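Local structure of probable ribosomal RNA small subunit methyltransferase (Thermus thermophilus, 3DMH) at residues 139-142 with 143-147. The protein probably methylates the N2 amino group of a guanosine in 16S ribosomal RNA, using S-adenosylmethionine as methyl donor, and binds guanosine as substrate. Residues are numbered along the deposited sequence; the frame is centred on the assembly and turned at random.
Sequences GDKN and KGFER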
loop_
_atom_site.group_PDB
_atom_site.type_symbol
_atom_site.label_atom_id
_atom_site.label_comp_id
_atom_site.label_asym_id
_atom_site.label_seq_id
_atom_site.Cartn_x
_atom_site.Cartn_y
_atom_site.Cartn_z
ATOM N N GLY A 139 14.242 -6.102 -11.049
ATOM C CA GLY A 139 14.029 -4.680 -10.804
ATOM C C GLY A 139 14.451 -3.810 -11.965
ATOM O O GLY A 139 14.475 -4.258 -13.116
ATOM N N ASP A 140 14.799 -2.573 -11.630
ATOM C CA ASP A 140 14.957 -1.485 -12.589
ATOM C C ASP A 140 16.255 -0.754 -12.255
ATOM O O ASP A 140 16.448 -0.304 -11.128
ATOM C CB ASP A 140 13.738 -0.559 -12.418
ATOM C CG ASP A 140 13.673 0.574 -13.441
ATOM O OD1 ASP A 140 14.670 0.884 -14.122
ATOM O OD2 ASP A 140 12.581 1.178 -13.525
ATOM N N LYS A 141 17.166 -0.657 -13.220
ATOM C CA LYS A 141 18.405 0.055 -12.965
ATOM C C LYS A 141 18.185 1.535 -12.637
ATOM O O LYS A 141 19.020 2.142 -11.968
ATOM C CB LYS A 141 19.376 -0.109 -14.134
ATOM C CG LYS A 141 20.132 -1.432 -14.119
ATOM C CD LYS A 141 20.875 -1.642 -15.425
ATOM C CE LYS A 141 22.061 -0.702 -15.586
ATOM N NZ LYS A 141 23.246 -1.149 -14.803
ATOM N N ASN A 142 17.064 2.098 -13.096
ATOM C CA ASN A 142 16.671 3.467 -12.741
ATOM C C ASN A 142 16.047 3.549 -11.349
ATOM O O ASN A 142 15.763 4.650 -10.850
ATOM C CB ASN A 142 15.669 4.039 -13.748
ATOM C CG ASN A 142 16.192 4.038 -15.164
ATOM O OD1 ASN A 142 15.496 3.607 -16.086
ATOM N ND2 ASN A 142 17.420 4.513 -15.351
ATOM N N LYS A 143 15.809 2.393 -10.737
ATOM C CA LYS A 143 15.211 2.341 -9.405
ATOM C C LYS A 143 15.985 1.392 -8.490
ATOM O O LYS A 143 15.407 0.505 -7.848
ATOM C CB LYS A 143 13.725 1.967 -9.478
ATOM C CG LYS A 143 12.909 2.939 -10.307
ATOM C CD LYS A 143 11.458 2.536 -10.336
ATOM C CE LYS A 143 10.666 3.380 -11.307
ATOM N NZ LYS A 143 9.250 2.914 -11.324
ATOM N N GLY A 144 17.304 1.578 -8.463
ATOM C CA GLY A 144 18.172 0.928 -7.486
ATOM C C GLY A 144 18.583 -0.518 -7.709
ATOM O O GLY A 144 19.224 -1.104 -6.835
ATOM N N PHE A 145 18.274 -1.095 -8.867
ATOM C CA PHE A 145 18.613 -2.514 -9.089
ATOM C C PHE A 145 20.075 -2.870 -8.785
ATOM O O PHE A 145 20.359 -3.881 -8.134
ATOM C CB PHE A 145 18.248 -3.018 -10.495
ATOM C CG PHE A 145 18.634 -4.460 -10.717
ATOM C CD1 PHE A 145 17.806 -5.488 -10.271
ATOM C CD2 PHE A 145 19.851 -4.790 -11.310
ATOM C CE1 PHE A 145 18.170 -6.826 -10.443
ATOM C CE2 PHE A 145 20.219 -6.121 -11.483
ATOM C CZ PHE A 145 19.372 -7.143 -11.048
ATOM N N GLU A 146 21.010 -2.054 -9.256
ATOM C CA GLU A 146 22.414 -2.407 -9.067
ATOM C C GLU A 146 22.789 -2.411 -7.588
ATOM O O GLU A 146 23.461 -3.333 -7.129
ATOM C CB GLU A 146 23.353 -1.545 -9.917
ATOM C CG GLU A 146 23.283 -1.864 -11.424
ATOM C CD GLU A 146 23.541 -3.345 -11.788
ATOM O OE1 GLU A 146 24.227 -4.078 -11.030
ATOM O OE2 GLU A 146 23.057 -3.775 -12.861
ATOM N N ARG A 147 22.308 -1.411 -6.846
ATOM C CA ARG A 147 22.543 -1.331 -5.403
ATOM C C ARG A 147 21.933 -2.521 -4.654
ATOM O O ARG A 147 22.595 -3.129 -3.800
ATOM C CB ARG A 147 22.071 0.029 -4.846
ATOM C CG ARG A 147 21.717 0.076 -3.346
ATOM C CD ARG A 147 21.476 1.518 -2.847
ATOM N NE ARG A 147 20.075 1.910 -2.711
ATOM C CZ ARG A 147 19.382 2.548 -3.650
ATOM N NH1 ARG A 147 19.954 2.843 -4.813
ATOM N NH2 ARG A 147 18.129 2.886 -3.433
HETATM O O HOH W 1 14.585 -2.020 -8.845
HETATM O O HOH W 2 10.215 0.346 -12.469
HETATM O O HOH W 3 20.887 0.588 -10.649
HETATM O O HOH W 4 18.945 3.707 -9.297
#
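D140 and F145 meet where the chain leaves strand 133-140, turns through 141-144 and starts a helix; the segments 139-142 and 143-146 head off 106° apart. The carbonyl O of D140 is the hub of the turn. It accepts from K143 N at 2.8 Å and from F145 N at 3.0 Å, the two donors arriving over opposite faces of the carbonyl plane. K143 N thus closes a type I beta turn over 140-143, while F145 N, in the first turn of the helix, ties that helix back to the strand. G144 is the N-cap residue. Two waters link K141 O to G144 N and to E146 N, and a third links D140 N to K143 O.

D140 has CG anti to the backbone N (chi1 -175°) and beside the carbonyl carbon, which puts OD1 near N142 N; it accepts that N-H at 2.9 Å from above the carboxylate plane, an Asx turn. OD2 lies against the extended K143 chain, 3.6 Å from K143 CD; the ammonium stays beyond salt-bridge range, and a water joins it to OD2. K141 instead bends at its last two torsions, swinging NZ to E146 OE2 at 3.3 Å, a salt bridge on the anti side, tilted 34° from the carboxylate plane. That same OE2 sits at the edge of the F145 ring, in its plane. The ring reaches back to the strand, CD1 lying 3.7 Å from G139 N.

F145 packs on F149 of its own helix, on L109, and on R169 and A171 of the antiparallel strand 168-174. G139 pairs with R169 and K141 with P167 through backbone hydrogen bonds. The turn joins strand 133-140 to helix 145-156 in the first of two Rossmann-like methyltransferase sheets (order 3-2-1-4-5-7-6); cofactor-binding E262 lies on the other.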